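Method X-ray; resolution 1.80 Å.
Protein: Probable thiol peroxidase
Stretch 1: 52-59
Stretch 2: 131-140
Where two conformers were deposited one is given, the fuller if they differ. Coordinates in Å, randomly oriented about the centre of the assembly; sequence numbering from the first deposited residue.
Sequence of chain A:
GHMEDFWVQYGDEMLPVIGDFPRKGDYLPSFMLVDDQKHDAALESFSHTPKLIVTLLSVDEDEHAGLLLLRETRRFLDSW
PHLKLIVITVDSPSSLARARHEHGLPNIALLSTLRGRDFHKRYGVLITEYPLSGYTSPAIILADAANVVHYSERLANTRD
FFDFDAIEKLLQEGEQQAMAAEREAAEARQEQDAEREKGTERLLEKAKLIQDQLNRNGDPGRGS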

# COMPACT_ATOMS: atom_id res chain seq x y z
N LEU A 52 -3.73 -5.61 -21.01
CA LEU A 52 -3.47 -4.18 -20.92
C LEU A 52 -3.08 -3.97 -19.45
O LEU A 52 -3.92 -4.07 -18.55
N ILE A 53 -1.79 -3.79 -19.22
CA ILE A 53 -1.27 -3.50 -17.87
C ILE A 53 -1.22 -1.99 -17.64
O ILE A 53 -0.81 -1.23 -18.50
N VAL A 54 -1.75 -1.54 -16.51
CA VAL A 54 -1.74 -0.15 -16.17
C VAL A 54 -1.26 -0.02 -14.76
O VAL A 54 -1.80 -0.70 -13.87
N THR A 55 -0.27 0.84 -14.57
CA THR A 55 0.13 1.26 -13.24
C THR A 55 -0.54 2.61 -12.97
O THR A 55 -0.63 3.47 -13.85
N LEU A 56 -1.14 2.71 -11.79
CA LEU A 56 -1.76 3.97 -11.31
C LEU A 56 -1.01 4.35 -10.06
O LEU A 56 -0.18 3.53 -9.51
N LEU A 57 -1.10 5.63 -9.68
CA LEU A 57 -0.54 6.03 -8.39
C LEU A 57 -1.23 5.29 -7.28
O LEU A 57 -0.65 4.58 -6.39
N SER A 58 -2.58 5.34 -7.29
CA SER A 58 -3.25 4.61 -6.32
C SER A 58 -4.81 4.61 -6.75
O SER A 58 -5.14 5.49 -7.47
N VAL A 59 -5.57 3.60 -6.41
CA VAL A 59 -7.06 3.59 -6.57
C VAL A 59 -7.79 4.60 -5.67
O VAL A 59 -9.00 4.85 -5.86
N PRO A 131 6.92 14.23 -3.55
CA PRO A 131 5.99 13.56 -2.65
C PRO A 131 5.49 12.18 -3.11
O PRO A 131 4.58 11.63 -2.51
N LEU A 132 6.00 11.67 -4.21
CA LEU A 132 5.52 10.39 -4.75
C LEU A 132 6.48 9.23 -4.49
O LEU A 132 6.34 8.15 -5.08
N SER A 133 7.41 9.42 -3.58
CA SER A 133 8.32 8.38 -3.16
C SER A 133 7.61 7.06 -2.82
O SER A 133 6.62 7.03 -2.03
N GLY A 134 8.08 5.99 -3.44
CA GLY A 134 7.47 4.65 -3.30
C GLY A 134 6.33 4.32 -4.23
O GLY A 134 5.93 3.10 -4.30
N TYR A 135 5.75 5.31 -4.94
CA TYR A 135 4.67 4.99 -5.81
C TYR A 135 5.13 4.39 -7.13
O TYR A 135 6.26 4.63 -7.58
N THR A 136 4.22 3.71 -7.82
CA THR A 136 4.46 3.33 -9.23
C THR A 136 3.98 4.49 -10.13
O THR A 136 2.80 4.89 -10.11
N SER A 137 4.88 5.01 -10.96
CA SER A 137 4.56 6.05 -11.90
C SER A 137 3.50 5.53 -12.92
O SER A 137 3.53 4.36 -13.29
N PRO A 138 2.57 6.36 -13.33
CA PRO A 138 1.51 5.85 -14.19
C PRO A 138 1.98 5.51 -15.64
O PRO A 138 2.75 6.25 -16.25
N ALA A 139 1.58 4.32 -16.10
CA ALA A 139 2.04 3.75 -17.36
C ALA A 139 1.04 2.73 -17.89
O ALA A 139 0.10 2.27 -17.19
N ILE A 140 1.14 2.50 -19.18
CA ILE A 140 0.26 1.54 -19.82
C ILE A 140 1.07 0.70 -20.72
O ILE A 140 1.96 1.21 -21.39

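Where a strand edge gives way to loop, apolar side chains can carry the packing while backbone groups near the end of the strand pairing can be met by side-chain hydroxyls and water; this probable thiol peroxidase offers a compact example. Leu57, the residue most covered by the other stretch, forms the apolar centre. Its CA-to-CB bond points sideways, but the m, t rotamer (chi1 -66°, chi2 176°) brings the end of the chain nearer, and Leu57 CD2 lies 4.0 Å from both Leu132 CD1 and Pro138 CD. Leu132, also m, t, points toward stretch 1. Tyr135 points toward stretch 1 as well, with chi1 at -76° (m), placing its CD2 3.8 Å from Leu57 CB. The ring meets Leu57 O and Ser58 CB at its edge, near the ring plane, while its hydroxyl is hydrogen-bonded elsewhere in the structure.

A second apolar cluster lies along the paired strands. Val54 (t) and Ile140 (t, t) share one face of the sheet, with Val54 CG2 3.9 Å from Ile140 CG1. Leu52, in a t, p rotamer, extends its end to the same group, Leu52 CD1 approaching Ile140 CG1 to 3.6 Å.

Thr55 and Ala139 form a hydrogen-bonded pair, with Thr55 N to Ala139 O at 3.0 Å and Ala139 N to Thr55 O at 3.3 Å; their side chains lie on the face opposite Val54 and Ile140, where the threonine hydroxyl adds a polar group. The p rotamer of Thr55 lets OG1 donate to Ser137 O at 2.7 Å, tying the strand to the loop before Ala139, whose CB sits 3.4 Å from that same Thr55 OG1.

At the polar edge Thr136, also p, places OG1 2.8 Å from Leu56 O. Water 1 bridges the stretches, donating to Leu56 O (2.9 Å) and Leu57 O (2.5 Å) from its O atom and accepting from Thr136 N (3.1 Å).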

# COMPACT_ATOMS: atom_id res chain seq x y z
CB LEU A 52 -4.74 -3.40 -21.30
CG LEU A 52 -4.49 -1.93 -21.59
CD1 LEU A 52 -3.45 -1.66 -22.77
CD2 LEU A 52 -5.82 -1.22 -21.93
CB ILE A 53 0.11 -4.13 -17.67
CG1 ILE A 53 0.02 -5.66 -17.77
CG2 ILE A 53 0.76 -3.68 -16.34
CD1 ILE A 53 1.30 -6.29 -17.76
CB VAL A 54 -3.18 0.47 -16.26
CG1 VAL A 54 -3.21 1.84 -15.73
CG2 VAL A 54 -3.68 0.51 -17.75
CB THR A 55 1.64 1.39 -13.13
OG1 THR A 55 2.14 2.25 -14.20
CG2 THR A 55 2.28 0.00 -13.19
CB LEU A 56 -3.26 3.77 -11.00
CG LEU A 56 -4.22 3.18 -12.06
CD1 LEU A 56 -5.56 2.79 -11.44
CD2 LEU A 56 -4.40 4.14 -13.19
CB LEU A 57 -0.59 7.54 -8.17
CG LEU A 57 0.25 8.41 -9.07
CD1 LEU A 57 0.01 9.92 -8.78
CD2 LEU A 57 1.80 7.99 -8.84
CB SER A 58 -3.33 5.37 -5.03
OG SER A 58 -4.40 4.91 -4.14
CB VAL A 59 -7.70 2.17 -6.29
CG1 VAL A 59 -7.29 1.14 -7.32
CG2 VAL A 59 -7.40 1.66 -4.85
CB PRO A 131 4.79 14.50 -2.64
CG PRO A 131 4.90 15.27 -3.88
CD PRO A 131 6.19 15.04 -4.52
CB LEU A 132 5.18 10.51 -6.24
CG LEU A 132 3.95 11.39 -6.55
CD1 LEU A 132 3.67 11.40 -8.04
CD2 LEU A 132 2.67 10.97 -5.72
CB SER A 133 9.08 8.84 -1.94
OG SER A 133 10.02 7.88 -1.57
CB TYR A 135 3.78 6.24 -6.12
CG TYR A 135 2.83 6.66 -5.02
CD1 TYR A 135 3.28 7.34 -3.89
CD2 TYR A 135 1.45 6.49 -5.16
CE1 TYR A 135 2.37 7.79 -2.94
CE2 TYR A 135 0.56 6.90 -4.21
CZ TYR A 135 1.03 7.55 -3.10
OH TYR A 135 0.13 7.96 -2.18
CB THR A 136 3.75 2.06 -9.65
OG1 THR A 136 2.31 2.34 -9.50
CG2 THR A 136 4.06 0.91 -8.76
CB SER A 137 5.84 6.56 -12.58
OG SER A 137 5.62 7.86 -13.03
CB PRO A 138 0.49 6.99 -14.20
CG PRO A 138 1.28 8.17 -13.86
CD PRO A 138 2.22 7.68 -12.81
CB ALA A 139 3.46 3.13 -17.21
CB ILE A 140 -0.91 2.21 -20.61
CG1 ILE A 140 -1.87 1.15 -21.15
CG2 ILE A 140 -0.42 3.14 -21.78
CD1 ILE A 140 -3.29 1.80 -21.54
O HOH W 1 1.25 3.15 -7.02